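Local coordinates for protein 3-carboxy-cis,cis-muconate cycloisomerase (Pseudomonas putida, PDB 1RE5) that is a cycloisomerase of the fumarase/aspartase lyase superfamily, a largely helical enzyme whose assembly holds four chains, at residues Arg24-Gly27 with Met28-Glu32; Gln224-His227 with Thr228-Arg232; Ala352-Met355 with Arg356-Asp360. One frame throughout, in Å; residues are numbered along the deposited sequence.

Contact 1 (Arg24-Gly27 with Met28-Glu32); sequences RLQG and MLDFE
Q26 and D30 form the polar pair of this contact, one turn apart on helix 21-40. The amide NE2 of Q26 gives a hydrogen bond to OD1 of D30 at 2.7 Å. The bond is almost straight (177° at the hydrogen), lies in the plane of the amide and meets OD1 nearly along its C-O axis; the amide and carboxylate planes themselves are turned 56° apart. Q26 arrives there by starting anti to its own N and then bending at chi2 (56°), which folds the amide over toward D30, one turn on. Its amide is further held by C57 O at NE2 and A59 N at OE1, so that three bonds fix its rotation.

Backbone bonds carry the rest of the polar contact: D30 N to Q26 O at 2.8 Å, with L29 N to L25 O and F31 N to G27 O on either side of it in sequence, while M28 N to R24 O is weak.

The apolar part centres on the methyl of M28. Turned back at chi3, CE lies 4.1 Å from CG of R24, whose aliphatic stem runs alongside M28, and 4.1 Å from CD1 of L25. The charged end of R24 leads off to a salt bridge with E325, and R24 and L25 also pack on F6 and L5 of the second subunit. M28 and L29 face helix 78-92, whereas F31 faces helix 106-142. The arrangement is that of an i to i+4 amide-carboxylate pair at the partly exposed side of an alpha helix whose buried residues pack among the helices of the lyase fold.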
ATOM      1  N   ARG D  24      12.117  24.515  -0.258  1.00 29.43           N
ATOM      2  CA  ARG D  24      13.102  23.462  -0.069  1.00 29.62           C
ATOM      3  C   ARG D  24      14.501  24.090   0.038  1.00 29.94           C
ATOM      4  O   ARG D  24      15.248  23.823   0.987  1.00 29.17           O
ATOM      5  CB  ARG D  24      13.022  22.492  -1.250  1.00 27.72           C
ATOM      6  CG  ARG D  24      13.970  21.336  -1.179  1.00 26.42           C
ATOM      7  CD  ARG D  24      13.491  20.242  -2.099  1.00 26.43           C
ATOM      8  NE  ARG D  24      12.826  19.165  -1.368  1.00 25.87           N
ATOM      9  CZ  ARG D  24      11.999  18.292  -1.930  1.00 24.72           C
ATOM     10  NH1 ARG D  24      11.726  18.377  -3.226  1.00 24.22           N
ATOM     11  NH2 ARG D  24      11.462  17.324  -1.204  1.00 24.58           N
ATOM     12  N   LEU D  25      14.833  24.929  -0.945  1.00 28.73           N
ATOM     13  CA  LEU D  25      16.109  25.625  -0.986  1.00 27.38           C
ATOM     14  C   LEU D  25      16.306  26.440   0.289  1.00 27.63           C
ATOM     15  O   LEU D  25      17.324  26.312   0.967  1.00 27.53           O
ATOM     16  CB  LEU D  25      16.158  26.558  -2.202  1.00 26.54           C
ATOM     17  CG  LEU D  25      16.906  26.107  -3.461  1.00 27.71           C
ATOM     18  CD1 LEU D  25      17.123  24.590  -3.487  1.00 28.24           C
ATOM     19  CD2 LEU D  25      16.124  26.555  -4.667  1.00 27.13           C
ATOM     20  N   GLN D  26      15.324  27.263   0.632  1.00 27.31           N
ATOM     21  CA  GLN D  26      15.459  28.096   1.815  1.00 28.64           C
ATOM     22  C   GLN D  26      15.768  27.317   3.071  1.00 29.22           C
ATOM     23  O   GLN D  26      16.569  27.757   3.898  1.00 29.63           O
ATOM     24  CB  GLN D  26      14.208  28.929   2.052  1.00 29.36           C
ATOM     25  CG  GLN D  26      14.468  30.136   2.945  1.00 29.52           C
ATOM     26  CD  GLN D  26      15.585  31.020   2.403  1.00 31.20           C
ATOM     27  OE1 GLN D  26      15.507  31.545   1.273  1.00 30.59           O
ATOM     28  NE2 GLN D  26      16.634  31.190   3.203  1.00 30.18           N
ATOM     29  N   GLY D  27      15.127  26.164   3.222  1.00 30.06           N
ATOM     30  CA  GLY D  27      15.370  25.351   4.402  1.00 29.33           C
ATOM     31  C   GLY D  27      16.846  25.018   4.543  1.00 29.61           C
ATOM     32  O   GLY D  27      17.426  25.172   5.615  1.00 30.19           O
ATOM     33  N   MET D  28      17.462  24.567   3.453  1.00 29.25           N
ATOM     34  CA  MET D  28      18.874  24.209   3.471  1.00 29.88           C
ATOM     35  C   MET D  28      19.773  25.432   3.679  1.00 30.53           C
ATOM     36  O   MET D  28      20.739  25.387   4.451  1.00 32.05           O
ATOM     37  CB  MET D  28      19.249  23.480   2.177  1.00 29.58           C
ATOM     38  CG  MET D  28      18.626  22.106   2.056  1.00 27.61           C
ATOM     39  SD  MET D  28      19.143  21.213   0.590  1.00 30.29           S
ATOM     40  CE  MET D  28      17.991  21.798  -0.636  1.00 28.46           C
ATOM     41  N   LEU D  29      19.459  26.528   3.000  1.00 29.83           N
ATOM     42  CA  LEU D  29      20.243  27.737   3.163  1.00 29.13           C
ATOM     43  C   LEU D  29      20.167  28.193   4.620  1.00 30.10           C
ATOM     44  O   LEU D  29      21.179  28.601   5.201  1.00 30.08           O
ATOM     45  CB  LEU D  29      19.734  28.825   2.223  1.00 27.01           C
ATOM     46  CG  LEU D  29      19.956  28.451   0.755  1.00 26.03           C
ATOM     47  CD1 LEU D  29      19.255  29.453  -0.165  1.00 25.80           C
ATOM     48  CD2 LEU D  29      21.446  28.383   0.477  1.00 24.22           C
ATOM     49  N   ASP D  30      18.977  28.111   5.211  1.00 30.82           N
ATOM     50  CA  ASP D  30      18.793  28.492   6.613  1.00 32.29           C
ATOM     51  C   ASP D  30      19.757  27.689   7.480  1.00 32.90           C
ATOM     52  O   ASP D  30      20.320  28.194   8.463  1.00 33.22           O
ATOM     53  CB  ASP D  30      17.357  28.209   7.061  1.00 33.45           C
ATOM     54  CG  ASP D  30      16.395  29.314   6.670  1.00 36.01           C
ATOM     55  OD1 ASP D  30      16.685  30.065   5.706  1.00 36.14           O
ATOM     56  OD2 ASP D  30      15.338  29.424   7.328  1.00 36.95           O
ATOM     57  N   PHE D  31      19.937  26.426   7.106  1.00 32.95           N
ATOM     58  CA  PHE D  31      20.840  25.548   7.826  1.00 32.63           C
ATOM     59  C   PHE D  31      22.273  26.056   7.683  1.00 33.16           C
ATOM     60  O   PHE D  31      22.984  26.195   8.679  1.00 32.99           O
ATOM     61  CB  PHE D  31      20.755  24.128   7.273  1.00 30.87           C
ATOM     62  CG  PHE D  31      21.826  23.216   7.799  1.00 30.17           C
ATOM     63  CD1 PHE D  31      21.748  22.700   9.097  1.00 27.36           C
ATOM     64  CD2 PHE D  31      22.936  22.902   7.010  1.00 29.27           C
ATOM     65  CE1 PHE D  31      22.752  21.889   9.602  1.00 27.29           C
ATOM     66  CE2 PHE D  31      23.951  22.088   7.509  1.00 29.90           C
ATOM     67  CZ  PHE D  31      23.858  21.579   8.811  1.00 29.21           C
ATOM     68  N   GLU D  32      22.685  26.330   6.445  1.00 33.59           N
ATOM     69  CA  GLU D  32      24.039  26.820   6.161  1.00 34.93           C
ATOM     70  C   GLU D  32      24.389  28.091   6.938  1.00 35.87           C
ATOM     71  O   GLU D  32      25.449  28.176   7.573  1.00 35.05           O
ATOM     72  CB  GLU D  32      24.199  27.066   4.660  1.00 34.76           C
ATOM     73  CG  GLU D  32      24.101  25.784   3.832  1.00 37.30           C
ATOM     74  CD  GLU D  32      25.129  24.726   4.249  1.00 38.63           C
ATOM     75  OE1 GLU D  32      24.931  23.536   3.932  1.00 39.06           O
ATOM     76  OE2 GLU D  32      26.142  25.078   4.886  1.00 37.99           O
TER

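Contact 2 (Gln224-His227 with Thr228-Arg232); sequences QPWH and TQRDR
A type I beta turn, W226 to Q229, leads here into helix 231-257, with R230 at the N-cap position; W226 meets the arginines R230 and R232 around it. The turn closes through a weak hydrogen bond from Q229 N to W226 O, 3.3 Å long. The same carbonyl takes a second weak bond from NH1 of R230, which reaches back across the turn because its chain is bent at chi2 and chi3. W226 O lies in the plane of that guanidinium, at its edge. The charge of R230 is answered by salt bridges to E323 and D111, an arrangement that would hold the group across the turn. Its NH1 also approaches CZ3 of W226 obliquely, at 3.5 Å.

R232 makes a cation-pi contact with the indole. CZ of R232 stands 4.7 Å from the centroid of the five-membered ring of W226, 21° off the ring normal. The planes are 45° apart, so the guanidinium leans over the face without stacking flat. W226 NE1 is bonded to L190 O, which anchors the ring, and D231 forms salt bridges to R175 and R179 of the third subunit. NE of R232 lies over one face, 4.1 Å from W226 CG and displaced toward the rim.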
ATOM      1  N   GLN D 224      21.286  11.513  19.446  1.00 27.15           N
ATOM      2  CA  GLN D 224      22.304  11.189  18.453  1.00 26.45           C
ATOM      3  C   GLN D 224      21.774  11.491  17.062  1.00 26.29           C
ATOM      4  O   GLN D 224      20.575  11.672  16.883  1.00 26.78           O
ATOM      5  CB  GLN D 224      22.671   9.705  18.529  1.00 26.59           C
ATOM      6  CG  GLN D 224      21.485   8.752  18.419  1.00 26.00           C
ATOM      7  CD  GLN D 224      21.859   7.316  18.777  1.00 27.98           C
ATOM      8  OE1 GLN D 224      21.039   6.550  19.302  1.00 27.60           O
ATOM      9  NE2 GLN D 224      23.103   6.939  18.483  1.00 29.06           N
ATOM     10  N   PRO D 225      22.668  11.575  16.058  1.00 26.53           N
ATOM     11  CA  PRO D 225      22.230  11.850  14.681  1.00 25.91           C
ATOM     12  C   PRO D 225      21.321  10.705  14.231  1.00 25.38           C
ATOM     13  O   PRO D 225      21.416   9.602  14.761  1.00 25.59           O
ATOM     14  CB  PRO D 225      23.544  11.881  13.906  1.00 24.84           C
ATOM     15  CG  PRO D 225      24.514  12.419  14.919  1.00 24.10           C
ATOM     16  CD  PRO D 225      24.139  11.650  16.163  1.00 25.09           C
ATOM     17  N   TRP D 226      20.451  10.952  13.259  1.00 25.81           N
ATOM     18  CA  TRP D 226      19.540   9.902  12.794  1.00 25.88           C
ATOM     19  C   TRP D 226      19.476   9.745  11.266  1.00 25.15           C
ATOM     20  O   TRP D 226      18.395   9.632  10.697  1.00 25.13           O
ATOM     21  CB  TRP D 226      18.131  10.149  13.348  1.00 26.19           C
ATOM     22  CG  TRP D 226      17.713  11.592  13.272  1.00 26.99           C
ATOM     23  CD1 TRP D 226      18.130  12.609  14.083  1.00 27.20           C
ATOM     24  CD2 TRP D 226      16.861  12.192  12.286  1.00 27.34           C
ATOM     25  NE1 TRP D 226      17.595  13.804  13.664  1.00 28.01           N
ATOM     26  CE2 TRP D 226      16.813  13.578  12.563  1.00 27.63           C
ATOM     27  CE3 TRP D 226      16.134  11.693  11.191  1.00 27.41           C
ATOM     28  CZ2 TRP D 226      16.070  14.472  11.786  1.00 27.50           C
ATOM     29  CZ3 TRP D 226      15.393  12.586  10.414  1.00 27.30           C
ATOM     30  CH2 TRP D 226      15.369  13.962  10.720  1.00 27.53           C
ATOM     31  N   HIS D 227      20.637   9.712  10.612  1.00 25.17           N
ATOM     32  CA  HIS D 227      20.686   9.571   9.158  1.00 25.60           C
ATOM     33  C   HIS D 227      19.910   8.362   8.625  1.00 25.09           C
ATOM     34  O   HIS D 227      19.299   8.446   7.552  1.00 25.55           O
ATOM     35  CB  HIS D 227      22.136   9.483   8.664  1.00 26.83           C
ATOM     36  CG  HIS D 227      22.949  10.706   8.947  1.00 29.13           C
ATOM     37  ND1 HIS D 227      22.489  11.980   8.686  1.00 30.57           N
ATOM     38  CD2 HIS D 227      24.183  10.853   9.480  1.00 30.26           C
ATOM     39  CE1 HIS D 227      23.404  12.860   9.053  1.00 30.32           C
ATOM     40  NE2 HIS D 227      24.441  12.203   9.539  1.00 31.54           N
ATOM     41  N   THR D 228      19.937   7.242   9.349  1.00 22.66           N
ATOM     42  CA  THR D 228      19.230   6.050   8.895  1.00 20.87           C
ATOM     43  C   THR D 228      18.205   5.488   9.900  1.00 21.61           C
ATOM     44  O   THR D 228      17.820   4.308   9.834  1.00 20.49           O
ATOM     45  CB  THR D 228      20.221   4.934   8.457  1.00 20.11           C
ATOM     46  OG1 THR D 228      21.024   4.513   9.565  1.00 20.63           O
ATOM     47  CG2 THR D 228      21.133   5.447   7.367  1.00 20.25           C
ATOM     48  N   GLN D 229      17.780   6.343  10.833  1.00 20.52           N
ATOM     49  CA  GLN D 229      16.746   5.997  11.809  1.00 21.51           C
ATOM     50  C   GLN D 229      15.654   7.029  11.481  1.00 22.15           C
ATOM     51  O   GLN D 229      15.663   8.150  12.013  1.00 23.54           O
ATOM     52  CB  GLN D 229      17.256   6.191  13.238  1.00 20.51           C
ATOM     53  CG  GLN D 229      18.336   5.195  13.696  1.00 22.47           C
ATOM     54  CD  GLN D 229      17.868   3.744  13.715  1.00 21.94           C
ATOM     55  OE1 GLN D 229      16.666   3.466  13.728  1.00 23.80           O
ATOM     56  NE2 GLN D 229      18.820   2.814  13.731  1.00 20.09           N
ATOM     57  N   ARG D 230      14.718   6.651  10.609  1.00 20.23           N
ATOM     58  CA  ARG D 230      13.685   7.577  10.151  1.00 19.43           C
ATOM     59  C   ARG D 230      12.303   7.544  10.830  1.00 20.14           C
ATOM     60  O   ARG D 230      11.347   8.154  10.322  1.00 19.48           O
ATOM     61  CB  ARG D 230      13.506   7.382   8.644  1.00 18.69           C
ATOM     62  CG  ARG D 230      14.768   6.932   7.929  1.00 18.08           C
ATOM     63  CD  ARG D 230      15.791   8.028   7.927  1.00 18.01           C
ATOM     64  NE  ARG D 230      15.442   9.080   6.980  1.00 20.83           N
ATOM     65  CZ  ARG D 230      15.988  10.295   6.987  1.00 21.87           C
ATOM     66  NH1 ARG D 230      16.904  10.608   7.897  1.00 22.86           N
ATOM     67  NH2 ARG D 230      15.630  11.193   6.080  1.00 20.64           N
ATOM     68  N   ASP D 231      12.184   6.874  11.973  1.00 18.83           N
ATOM     69  CA  ASP D 231      10.889   6.792  12.631  1.00 20.07           C
ATOM     70  C   ASP D 231      10.213   8.142  12.863  1.00 21.77           C
ATOM     71  O   ASP D 231       8.989   8.248  12.769  1.00 22.46           O
ATOM     72  CB  ASP D 231      11.018   6.061  13.955  1.00 20.69           C
ATOM     73  CG  ASP D 231      11.994   6.729  14.875  1.00 21.93           C
ATOM     74  OD1 ASP D 231      11.587   7.189  15.967  1.00 22.22           O
ATOM     75  OD2 ASP D 231      13.174   6.802  14.485  1.00 23.75           O
ATOM     76  N   ARG D 232      10.994   9.176  13.164  1.00 22.83           N
ATOM     77  CA  ARG D 232      10.418  10.495  13.407  1.00 23.08           C
ATOM     78  C   ARG D 232       9.591  10.995  12.221  1.00 23.97           C
ATOM     79  O   ARG D 232       8.472  11.495  12.400  1.00 24.12           O
ATOM     80  CB  ARG D 232      11.518  11.513  13.742  1.00 23.91           C
ATOM     81  CG  ARG D 232      12.095  11.357  15.143  1.00 25.84           C
ATOM     82  CD  ARG D 232      13.244  12.325  15.402  1.00 26.56           C
ATOM     83  NE  ARG D 232      14.456  11.590  15.751  1.00 28.81           N
ATOM     84  CZ  ARG D 232      14.995  11.573  16.963  1.00 28.58           C
ATOM     85  NH1 ARG D 232      14.440  12.263  17.945  1.00 31.64           N
ATOM     86  NH2 ARG D 232      16.069  10.844  17.199  1.00 27.89           N
TER

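Contact 3 (Ala352-Met355 with Arg356-Asp360); sequences AARM and RRNLD
R354 and N358 make the close part of this contact. NE of R354 gives a hydrogen bond to OD1 of N358 at 2.9 Å, with 149° at the hydrogen. The donor sits tilted from the plane of the N358 carbonyl, and the guanidinium and amide planes stand 78° apart, close to perpendicular. A bend at chi2 turns the R354 chain along the helix toward N358, one turn on. The other end of that amide, ND2, bonds E264 OE1 and A262 O, so N358 is gripped from both ends and links R354 to the segment before strand 265-266, where R354 NH2 also makes a weak hydrogen bond to T260 O. M355 and L359, buried, pack on strand 147-152.

The frame is a short alpha helix, 352-359, set just after strand 349-350; its i to i+4 bonds run from R356 N to A352 O and R357 N to A353 O, both 3.0 Å, and from N358 N to R354 O at 2.8 Å. The side-chain OD1 of D351, just before the helix, accepts a hydrogen bond from R354 N.

Toward solvent the contact thins out. The exposed R357 lays its guanidinium over the backbone of R354, with the CA of R354 3.8 Å above one face. The two guanidinium groups are only 21° from parallel, and R354 NE and R357 NH1 are like-charged neighbours at 4.2 Å, which probably disfavours closer approach. R356, also exposed, turns away to a salt bridge with D426.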
ATOM      1  N   ALA D 352     -33.927  19.466   8.159  1.00 26.16           N
ATOM      2  CA  ALA D 352     -34.499  18.722   9.278  1.00 24.39           C
ATOM      3  C   ALA D 352     -35.840  18.100   8.949  1.00 23.48           C
ATOM      4  O   ALA D 352     -36.172  17.038   9.465  1.00 22.24           O
ATOM      5  CB  ALA D 352     -34.635  19.628  10.482  1.00 22.97           C
ATOM      6  N   ALA D 353     -36.609  18.766   8.093  1.00 24.84           N
ATOM      7  CA  ALA D 353     -37.927  18.262   7.695  1.00 25.44           C
ATOM      8  C   ALA D 353     -37.786  16.995   6.862  1.00 25.62           C
ATOM      9  O   ALA D 353     -38.548  16.040   7.041  1.00 25.65           O
ATOM     10  CB  ALA D 353     -38.682  19.323   6.910  1.00 25.00           C
ATOM     11  N   ARG D 354     -36.816  16.993   5.948  1.00 26.29           N
ATOM     12  CA  ARG D 354     -36.555  15.826   5.105  1.00 25.92           C
ATOM     13  C   ARG D 354     -36.032  14.673   5.976  1.00 26.07           C
ATOM     14  O   ARG D 354     -36.349  13.501   5.724  1.00 24.90           O
ATOM     15  CB  ARG D 354     -35.542  16.185   4.018  1.00 25.58           C
ATOM     16  CG  ARG D 354     -35.192  15.048   3.097  1.00 25.90           C
ATOM     17  CD  ARG D 354     -36.433  14.355   2.581  1.00 26.36           C
ATOM     18  NE  ARG D 354     -36.089  13.239   1.707  1.00 26.85           N
ATOM     19  CZ  ARG D 354     -35.534  13.375   0.508  1.00 27.35           C
ATOM     20  NH1 ARG D 354     -35.259  14.587   0.029  1.00 25.58           N
ATOM     21  NH2 ARG D 354     -35.245  12.290  -0.207  1.00 28.06           N
ATOM     22  N   MET D 355     -35.248  15.006   7.005  1.00 25.69           N
ATOM     23  CA  MET D 355     -34.734  13.989   7.914  1.00 27.70           C
ATOM     24  C   MET D 355     -35.909  13.337   8.652  1.00 29.95           C
ATOM     25  O   MET D 355     -35.910  12.132   8.888  1.00 31.64           O
ATOM     26  CB  MET D 355     -33.784  14.598   8.940  1.00 27.06           C
ATOM     27  CG  MET D 355     -32.601  15.329   8.376  1.00 24.69           C
ATOM     28  SD  MET D 355     -31.543  15.814   9.746  1.00 23.10           S
ATOM     29  CE  MET D 355     -30.011  16.216   8.912  1.00 23.60           C
ATOM     30  N   ARG D 356     -36.902  14.142   9.026  1.00 32.86           N
ATOM     31  CA  ARG D 356     -38.096  13.640   9.709  1.00 35.02           C
ATOM     32  C   ARG D 356     -38.839  12.693   8.787  1.00 33.74           C
ATOM     33  O   ARG D 356     -39.236  11.597   9.184  1.00 32.34           O
ATOM     34  CB  ARG D 356     -39.038  14.792  10.072  1.00 39.12           C
ATOM     35  CG  ARG D 356     -38.794  15.442  11.425  1.00 46.45           C
ATOM     36  CD  ARG D 356     -39.383  14.610  12.566  1.00 52.78           C
ATOM     37  NE  ARG D 356     -39.172  15.238  13.879  1.00 58.53           N
ATOM     38  CZ  ARG D 356     -39.624  14.745  15.037  1.00 60.57           C
ATOM     39  NH1 ARG D 356     -40.326  13.611  15.056  1.00 61.09           N
ATOM     40  NH2 ARG D 356     -39.364  15.376  16.180  1.00 60.53           N
ATOM     41  N   ARG D 357     -39.023  13.143   7.552  1.00 33.91           N
ATOM     42  CA  ARG D 357     -39.736  12.383   6.536  1.00 34.81           C
ATOM     43  C   ARG D 357     -39.050  11.043   6.284  1.00 34.21           C
ATOM     44  O   ARG D 357     -39.709  10.003   6.229  1.00 33.92           O
ATOM     45  CB  ARG D 357     -39.796  13.205   5.255  1.00 36.79           C
ATOM     46  CG  ARG D 357     -41.096  13.110   4.491  1.00 41.67           C
ATOM     47  CD  ARG D 357     -41.073  14.077   3.307  1.00 45.86           C
ATOM     48  NE  ARG D 357     -40.758  15.437   3.753  1.00 49.19           N
ATOM     49  CZ  ARG D 357     -39.956  16.282   3.102  1.00 50.37           C
ATOM     50  NH1 ARG D 357     -39.377  15.915   1.957  1.00 49.91           N
ATOM     51  NH2 ARG D 357     -39.712  17.490   3.613  1.00 49.21           N
ATOM     52  N   ASN D 358     -37.726  11.068   6.143  1.00 32.56           N
ATOM     53  CA  ASN D 358     -36.978   9.844   5.904  1.00 31.78           C
ATOM     54  C   ASN D 358     -37.099   8.886   7.080  1.00 32.38           C
ATOM     55  O   ASN D 358     -37.077   7.669   6.901  1.00 31.60           O
ATOM     56  CB  ASN D 358     -35.501  10.155   5.660  1.00 30.59           C
ATOM     57  CG  ASN D 358     -35.262  10.900   4.364  1.00 29.16           C
ATOM     58  OD1 ASN D 358     -36.111  10.925   3.473  1.00 29.53           O
ATOM     59  ND2 ASN D 358     -34.088  11.498   4.245  1.00 28.02           N
ATOM     60  N   LEU D 359     -37.231   9.444   8.279  1.00 33.48           N
ATOM     61  CA  LEU D 359     -37.340   8.641   9.488  1.00 34.56           C
ATOM     62  C   LEU D 359     -38.442   7.609   9.467  1.00 36.16           C
ATOM     63  O   LEU D 359     -38.218   6.488   9.912  1.00 37.91           O
ATOM     64  CB  LEU D 359     -37.492   9.529  10.717  1.00 33.49           C
ATOM     65  CG  LEU D 359     -36.230   9.574  11.572  1.00 30.85           C
ATOM     66  CD1 LEU D 359     -36.269  10.767  12.502  1.00 30.47           C
ATOM     67  CD2 LEU D 359     -36.104   8.283  12.327  1.00 28.91           C
ATOM     68  N   ASP D 360     -39.636   7.944   8.993  1.00 37.65           N
ATOM     69  CA  ASP D 360     -40.640   6.886   8.964  1.00 41.76           C
ATOM     70  C   ASP D 360     -40.859   6.322   7.560  1.00 41.05           C
ATOM     71  O   ASP D 360     -41.985   6.179   7.076  1.00 40.50           O
ATOM     72  CB  ASP D 360     -41.979   7.288   9.639  1.00 45.16           C
ATOM     73  CG  ASP D 360     -42.380   8.715   9.386  1.00 48.61           C
ATOM     74  OD1 ASP D 360     -41.797   9.616  10.031  1.00 52.17           O
ATOM     75  OD2 ASP D 360     -43.287   8.937   8.553  1.00 50.30           O
TER

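How the contacts relate
All three contacts are local, yet they sit in different surroundings. Contacts 1 and 2 are buried and lie on the same side of the chain's centre; their centres are about 19 Å apart without touching, and both reach helix 106-142, while each meets a different neighbouring subunit. Contact 3 lies on the opposite side of the chain's centre, about 57 Å from contact 1 between centres, is partly exposed and meets no other chain. Contact 1 combines apolar packing with a side-chain pair in mid-helix, contact 2 gathers arginines round an indole at a helix entry, and contact 3 is arginine-rich, its charges partly turned to solvent.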